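PDB 7AJ0: arylsulfatase from Pseudoalteromonas sp. MB47, which removes sulfate ester groups from the algal polysaccharide fucoidan, probably in an exo-acting manner, and assembles into an unusual hexamer. Local coordinates for residues 60-65 against 269-274; 100-105 against 324-329; 76-81 against 290-295. All blocks are in the same frame, centred on the assembly; numbering follows the deposited sequence.

Interaction 1 (60-65 against 269-274). With CA (calcium ion), chain G.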
# COMPACT_ATOMS: atom_id res chain seq x y z
N ASP A 60 27.06 -19.87 -5.19
CA ASP A 60 26.35 -18.87 -5.96
C ASP A 60 24.97 -18.62 -5.36
O ASP A 60 24.21 -19.56 -5.13
CB ASP A 60 26.22 -19.32 -7.42
CG ASP A 60 25.88 -18.19 -8.37
OD1 ASP A 60 25.73 -17.04 -7.90
OD2 ASP A 60 25.75 -18.45 -9.58
N ASP A 61 24.67 -17.34 -5.10
CA ASP A 61 23.34 -16.92 -4.65
C ASP A 61 22.92 -17.62 -3.37
O ASP A 61 21.76 -17.99 -3.19
CB ASP A 61 22.30 -17.15 -5.75
CG ASP A 61 22.51 -16.25 -6.96
OD1 ASP A 61 23.46 -15.44 -6.94
OD2 ASP A 61 21.72 -16.34 -7.92
N LEU A 62 23.87 -17.80 -2.46
CA LEU A 62 23.61 -18.44 -1.17
C LEU A 62 23.27 -17.38 -0.13
O LEU A 62 24.02 -16.41 0.05
CB LEU A 62 24.82 -19.25 -0.72
CG LEU A 62 24.63 -20.09 0.55
CD1 LEU A 62 23.78 -21.32 0.24
CD2 LEU A 62 25.97 -20.49 1.15
N GLY A 63 22.15 -17.56 0.56
CA GLY A 63 21.72 -16.60 1.55
C GLY A 63 22.48 -16.71 2.86
O GLY A 63 23.05 -17.75 3.19
N TRP A 64 22.47 -15.61 3.61
CA TRP A 64 23.17 -15.55 4.89
C TRP A 64 22.75 -16.69 5.81
O TRP A 64 23.57 -17.24 6.55
CB TRP A 64 22.88 -14.21 5.56
CG TRP A 64 23.71 -13.91 6.78
CD1 TRP A 64 24.89 -13.23 6.81
CD2 TRP A 64 23.40 -14.25 8.13
NE1 TRP A 64 25.34 -13.14 8.11
CE2 TRP A 64 24.44 -13.75 8.94
CE3 TRP A 64 22.34 -14.93 8.75
CZ2 TRP A 64 24.46 -13.91 10.32
CZ3 TRP A 64 22.36 -15.09 10.12
CH2 TRP A 64 23.41 -14.58 10.89
N GLY A 65 21.48 -17.07 5.77
CA GLY A 65 20.95 -18.07 6.66
C GLY A 65 20.77 -19.46 6.09
O GLY A 65 20.13 -20.30 6.74
N SER A 269 28.44 -23.84 -9.42
CA SER A 269 27.32 -23.33 -10.20
C SER A 269 26.08 -23.17 -9.33
O SER A 269 25.32 -22.21 -9.49
CB SER A 269 27.02 -24.26 -11.38
OG SER A 269 25.85 -23.83 -12.06
N LYS A 270 25.87 -24.10 -8.41
CA LYS A 270 24.76 -23.98 -7.46
C LYS A 270 25.00 -22.80 -6.52
O LYS A 270 26.15 -22.44 -6.24
CB LYS A 270 24.60 -25.28 -6.68
CG LYS A 270 24.06 -26.42 -7.52
CD LYS A 270 24.44 -27.77 -6.94
CE LYS A 270 23.87 -28.91 -7.78
NZ LYS A 270 24.31 -28.85 -9.20
N ILE A 271 23.92 -22.20 -6.02
CA ILE A 271 22.55 -22.62 -6.24
C ILE A 271 21.81 -21.68 -7.18
O ILE A 271 20.65 -21.33 -6.96
CB ILE A 271 21.78 -22.72 -4.89
CG1 ILE A 271 21.82 -21.37 -4.16
CG2 ILE A 271 22.36 -23.81 -4.01
CD1 ILE A 271 20.91 -21.32 -2.95
N HIS A 272 22.49 -21.24 -8.24
CA HIS A 272 21.86 -20.41 -9.25
C HIS A 272 20.77 -21.20 -9.97
O HIS A 272 20.89 -22.41 -10.18
CB HIS A 272 22.89 -19.91 -10.25
CG HIS A 272 22.53 -18.62 -10.91
ND1 HIS A 272 21.50 -18.51 -11.82
CD2 HIS A 272 23.06 -17.38 -10.79
CE1 HIS A 272 21.42 -17.25 -12.24
NE2 HIS A 272 22.35 -16.55 -11.62
N ASN A 273 19.70 -20.50 -10.34
CA ASN A 273 18.65 -21.14 -11.13
C ASN A 273 19.13 -21.35 -12.56
O ASN A 273 19.99 -20.61 -13.06
CB ASN A 273 17.39 -20.27 -11.13
CG ASN A 273 17.45 -19.14 -12.13
OD1 ASN A 273 18.22 -18.19 -11.97
ND2 ASN A 273 16.64 -19.23 -13.18
N ASP A 274 18.60 -22.37 -13.23
CA ASP A 274 17.66 -23.34 -12.67
C ASP A 274 18.44 -24.51 -12.09
O ASP A 274 19.28 -25.10 -12.77
CB ASP A 274 16.69 -23.81 -13.76
CG ASP A 274 15.97 -22.66 -14.44
OD1 ASP A 274 15.29 -21.89 -13.73
OD2 ASP A 274 16.11 -22.52 -15.67
CA CA G . 25.51 -14.88 -7.72
O HOH W 1 19.85 -17.70 -8.97

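Interaction 2 (100-105 against 324-329). With CA (calcium ion), chain G.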
# COMPACT_ATOMS: atom_id res chain seq x y z
N PRO A 100 25.87 -6.67 -4.72
CA PRO A 100 24.47 -7.13 -4.85
C PRO A 100 24.21 -8.11 -5.99
O PRO A 100 23.13 -8.71 -6.01
CB PRO A 100 23.69 -5.83 -5.08
CG PRO A 100 24.61 -4.73 -4.66
CD PRO A 100 25.99 -5.23 -4.99
N THR A 101 25.14 -8.30 -6.93
CA THR A 101 24.90 -9.16 -8.08
C THR A 101 26.16 -9.94 -8.43
O THR A 101 27.25 -9.66 -7.94
CB THR A 101 24.42 -8.34 -9.29
OG1 THR A 101 25.31 -7.24 -9.51
CG2 THR A 101 23.01 -7.81 -9.05
N CYS A 102 25.98 -10.93 -9.32
CA CYS A 102 27.01 -11.94 -9.55
C CYS A 102 28.29 -11.33 -10.09
O CYS A 102 29.36 -11.44 -9.48
CB CYS A 102 26.49 -13.00 -10.52
SG CYS A 102 25.00 -13.87 -10.01
N THR A 103 28.21 -10.71 -11.27
CA THR A 103 29.42 -10.20 -11.92
C THR A 103 30.15 -9.20 -11.04
O THR A 103 31.38 -9.17 -11.01
CB THR A 103 29.05 -9.56 -13.26
OG1 THR A 103 28.43 -10.53 -14.11
CG2 THR A 103 30.29 -8.99 -13.95
N SER A 104 29.40 -8.37 -10.31
CA SER A 104 30.03 -7.34 -9.49
C SER A 104 30.79 -7.95 -8.32
O SER A 104 31.90 -7.51 -8.00
CB SER A 104 28.96 -6.36 -8.99
OG SER A 104 28.49 -5.55 -10.05
N SER A 105 30.21 -8.97 -7.68
CA SER A 105 30.88 -9.60 -6.55
C SER A 105 32.10 -10.41 -6.99
O SER A 105 33.11 -10.45 -6.29
CB SER A 105 29.90 -10.51 -5.80
OG SER A 105 28.96 -9.74 -5.07
N SER A 324 29.73 -16.70 -0.15
CA SER A 324 28.80 -16.54 -1.26
C SER A 324 29.17 -15.28 -2.04
O SER A 324 29.95 -14.44 -1.58
CB SER A 324 27.36 -16.46 -0.76
OG SER A 324 26.47 -16.17 -1.82
N ASP A 325 28.58 -15.14 -3.23
CA ASP A 325 28.82 -13.95 -4.04
C ASP A 325 27.71 -12.91 -3.91
O ASP A 325 27.95 -11.74 -4.23
CB ASP A 325 29.00 -14.34 -5.51
CG ASP A 325 27.70 -14.69 -6.20
OD1 ASP A 325 26.78 -15.22 -5.53
OD2 ASP A 325 27.60 -14.43 -7.41
N ASN A 326 26.53 -13.29 -3.45
CA ASN A 326 25.46 -12.34 -3.18
C ASN A 326 24.34 -13.07 -2.45
O ASN A 326 24.42 -14.28 -2.21
CB ASN A 326 24.96 -11.67 -4.46
CG ASN A 326 24.64 -12.66 -5.55
OD1 ASN A 326 25.37 -12.77 -6.54
ND2 ASN A 326 23.55 -13.39 -5.38
N GLY A 327 23.30 -12.33 -2.09
CA GLY A 327 22.20 -12.88 -1.35
C GLY A 327 21.28 -13.71 -2.22
O GLY A 327 21.49 -13.90 -3.43
N PRO A 328 20.21 -14.22 -1.60
CA PRO A 328 19.32 -15.14 -2.32
C PRO A 328 18.60 -14.47 -3.47
O PRO A 328 18.20 -13.31 -3.38
CB PRO A 328 18.34 -15.60 -1.23
CG PRO A 328 18.31 -14.47 -0.25
CD PRO A 328 19.71 -13.88 -0.26
N ASN A 329 18.44 -15.22 -4.56
CA ASN A 329 17.68 -14.76 -5.72
C ASN A 329 16.21 -15.09 -5.48
O ASN A 329 15.71 -16.13 -5.91
CB ASN A 329 18.20 -15.41 -7.00
CG ASN A 329 17.54 -14.85 -8.24
OD1 ASN A 329 16.55 -14.14 -8.16
ND2 ASN A 329 18.10 -15.18 -9.40
CA CA G . 25.51 -14.88 -7.72

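Interaction 3 (76-81 against 290-295)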
# COMPACT_ATOMS: atom_id res chain seq x y z
N ILE A 76 15.15 -25.29 7.38
CA ILE A 76 14.55 -25.08 6.07
C ILE A 76 14.63 -26.34 5.21
O ILE A 76 14.58 -26.26 3.98
CB ILE A 76 15.19 -23.88 5.35
CG1 ILE A 76 16.71 -24.05 5.26
CG2 ILE A 76 14.85 -22.58 6.06
CD1 ILE A 76 17.39 -23.00 4.39
N GLY A 77 14.77 -27.50 5.84
CA GLY A 77 14.74 -28.75 5.11
C GLY A 77 15.95 -29.04 4.25
O GLY A 77 15.81 -29.62 3.17
N ALA A 78 17.14 -28.65 4.71
CA ALA A 78 18.37 -28.97 3.98
C ALA A 78 19.58 -28.90 4.89
O ALA A 78 20.34 -27.91 4.85
CB ALA A 78 18.55 -28.02 2.79
N PRO A 79 19.82 -29.92 5.71
CA PRO A 79 21.00 -29.90 6.59
C PRO A 79 22.29 -29.70 5.81
O PRO A 79 22.42 -30.15 4.66
CB PRO A 79 20.97 -31.28 7.27
CG PRO A 79 19.55 -31.72 7.17
CD PRO A 79 19.00 -31.13 5.91
N THR A 80 23.24 -29.02 6.44
CA THR A 80 24.57 -28.79 5.88
C THR A 80 25.62 -29.16 6.92
O THR A 80 26.26 -28.28 7.52
CB THR A 80 24.73 -27.34 5.42
OG1 THR A 80 24.68 -26.46 6.55
CG2 THR A 80 23.64 -26.96 4.43
N PRO A 81 25.82 -30.46 7.17
CA PRO A 81 26.73 -30.85 8.26
C PRO A 81 28.19 -30.49 8.02
O PRO A 81 28.87 -30.08 8.96
CB PRO A 81 26.53 -32.37 8.36
CG PRO A 81 25.99 -32.77 7.03
CD PRO A 81 25.14 -31.62 6.57
N PRO A 290 14.31 -28.91 -5.66
CA PRO A 290 15.60 -28.80 -6.36
C PRO A 290 16.64 -27.93 -5.67
O PRO A 290 17.80 -28.33 -5.58
CB PRO A 290 15.19 -28.22 -7.73
CG PRO A 290 13.81 -28.72 -7.94
CD PRO A 290 13.17 -28.73 -6.57
N VAL A 291 16.25 -26.75 -5.16
CA VAL A 291 17.25 -25.85 -4.60
C VAL A 291 17.78 -26.37 -3.28
O VAL A 291 18.93 -26.09 -2.91
CB VAL A 291 16.65 -24.43 -4.45
CG1 VAL A 291 15.65 -24.40 -3.31
CG2 VAL A 291 17.76 -23.41 -4.23
N ARG A 292 16.97 -27.12 -2.53
CA ARG A 292 17.46 -27.70 -1.28
C ARG A 292 18.29 -28.95 -1.53
O ARG A 292 19.31 -29.17 -0.87
CB ARG A 292 16.28 -28.03 -0.36
CG ARG A 292 15.43 -26.83 0.03
CD ARG A 292 16.16 -25.85 0.94
NE ARG A 292 15.26 -24.79 1.38
CZ ARG A 292 15.25 -23.55 0.89
NH1 ARG A 292 16.10 -23.17 -0.05
NH2 ARG A 292 14.37 -22.67 1.37
N ASP A 293 17.87 -29.79 -2.48
CA ASP A 293 18.70 -30.90 -2.91
C ASP A 293 20.06 -30.40 -3.38
O ASP A 293 21.09 -31.03 -3.12
CB ASP A 293 18.02 -31.68 -4.04
CG ASP A 293 16.79 -32.43 -3.56
OD1 ASP A 293 16.55 -32.49 -2.34
OD2 ASP A 293 16.05 -32.96 -4.43
N ALA A 294 20.08 -29.26 -4.08
CA ALA A 294 21.35 -28.68 -4.52
C ALA A 294 22.19 -28.24 -3.33
O ALA A 294 23.43 -28.32 -3.38
CB ALA A 294 21.09 -27.49 -5.45
N MET A 295 21.55 -27.78 -2.26
CA MET A 295 22.30 -27.37 -1.08
C MET A 295 22.97 -28.57 -0.42
O MET A 295 24.09 -28.47 0.09
CB MET A 295 21.37 -26.66 -0.10
CG MET A 295 22.08 -25.77 0.92
SD MET A 295 23.23 -24.61 0.16
CE MET A 295 24.57 -24.61 1.35

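Interaction 1 (60-65 against 269-274)
Two loops leaving the parallel strands 53-59 and 262-267 of the alkaline-phosphatase-like sulfatase fold meet here, at the calcium site. Just beyond the paired strands, two backbone bonds join the loops: Asp-60 N donates to Lys-270 O at 2.9 Å, and Ile-271 N returns to Asp-60 O at 2.8 Å, both bonds lying on carbonyl lone pairs. A cis peptide joins Lys-270 to Ile-271, the two residues hydrogen-bonded to Asp-60.

The side chain of Asp-60 links the two loops to the metal. Its CB rests 3.3 Å from Lys-270 O. With CG anti to the backbone N (chi1 -163°), the carboxylate runs alongside His-272, and CG lies in the plane of the imidazole at its edge. One branch, OD1, binds the calcium at 2.2 Å; the other, OD2, approaches His-272 CD2 at 3.1 Å and is salt-bridged to Lys-157. Asp-61 crosses the same ring obliquely, giving OD1 to the metal at 2.3 Å. Its OD2 forms a salt bridge with Lys-345 and accepts from a water that also receives Asn-273 N and sits over the centre of one imidazole face. The two lysines would be expected to balance part of the negative charge gathered here.

Farther from the metal, the CD1 methyls of Leu-62 and Ile-271 touch at 4.3 Å. An alanine at His-272 would remove the ring packed beside the two carboxylates and its bond to Asn-273 O, and would probably loosen the loop around the water. His-272 ND1 reaches Asn-273 O at 2.9 Å in the ring plane, with an N-H...O angle of 167°.

Interaction 2 (100-105 against 324-329)
Asp-325 lays its carboxylate beside the first turn of helix 102-111, with OD2 3.3 Å from the CA of Cys-102. This turn carries the sulfatase signature Cys-Thr-Ser-Ser-Arg, and Asp-325 and Asn-326 follow strand 318-324 into the calcium site that forms the floor of the active centre in this family. In active sulfatases the signature cysteine is matured to formylglycine; in this model it is a cysteine, and its sulfur fills one coordination position of the calcium.

With SG anti to its own carbonyl carbon (chi1 -59°), Cys-102 reaches the calcium at 2.6 Å. Asp-325, whose CG takes the crowded place between backbone N and carbonyl carbon, binds through both oxygens: OD2 is the nearer at 2.2 Å and OD1 lies at 2.6 Å. Asn-326 adds OD1 at 2.4 Å from the metal. Asp-60 and Asp-61 complete the shell of six ligand atoms. The calcium would probably favour a deprotonated thiol, and the start of the helix may help in the same sense. Asp-325 OD2 also receives NE of Arg-106, the last residue of the signature.

One turn into the helix, the hydroxyl of Ser-105 donates to Asp-325 O; this bond is modelled as very short, and the place of the carbonyl oxygen is less certain. If the position holds, it would join loop to helix through the backbone. Next to it, CB of Asn-326 packs against Pro-100 O. The amide of Asn-326 is turned so that OD1 faces the calcium, while ND2 bonds Gly-327 O at 2.9 Å, almost exactly in the amide plane.

Interaction 3 (76-81 against 290-295)
The guanidinium of Arg-292, in the first turns of helix 290-311 of the sulfatase fold, has the CD1 methyl of Ile-76 over one face, 4.0 Å above its plane and displaced toward the rim, while carbonyl oxygens take up its N-H groups. NE donates to Ile-76 O at 3.1 Å, with a moderately bent N-H...O angle of 136°. NH1 is bonded to Ser-336 O and NH2 to Asn-471 O of a second subunit, so three carbonyls, one of them from another chain, fix the rotation of the group. These carbonyl dipoles would be expected to stabilise the positive charge.

The helix forms the beta-alpha-beta crossover that joins parallel strands 262-267 and 318-324, and a loop packs here against its start. Arg-292 leaves the helix with CG beside its backbone N and then bends at chi2 (-69°), which carries CD past Ala-78 CB at 3.7 Å. The two side chains of Ile-76 and Arg-292 cross at about a right angle, so that the isoleucine meets the guanidinium with its CD1 end. Gly-77, between Ile-76 and Ala-78, takes a positive phi of 71°, a conformation that suits glycine.

One turn along the helix, Met-295 closes the apolar side of the contact. Its CB touches Ala-78 CB at 4.3 Å. Thr-80, at the N-cap position of helix 81-88, directs its hydroxyl to Asp-84 and Gly-68 and turns its methyl to the methionine. The bent Met-295 chain crosses it obliquely, with both CG and CE 4.0 Å from Thr-80 CG2.

Along the chain the segments come in the order 60-65, 76-81, 100-105, 269-274, 290-295 and 324-329, so each contact joins an early part of the sulfatase domain to a late one. Interactions 1 and 2 lie with centres about 9 Å apart at the ends of neighbouring parallel strands and share one calcium; a probable hydrogen bond from Asn-326 ND2 to Asp-61 OD1 joins them. Interaction 3 is about 11 Å from interaction 1, centre to centre, touching it where Leu-62 packs on Met-295, and about 19 Å from interaction 2. The series thus runs from the metal site, past helix 290-311, to a subunit interface of the hexamer.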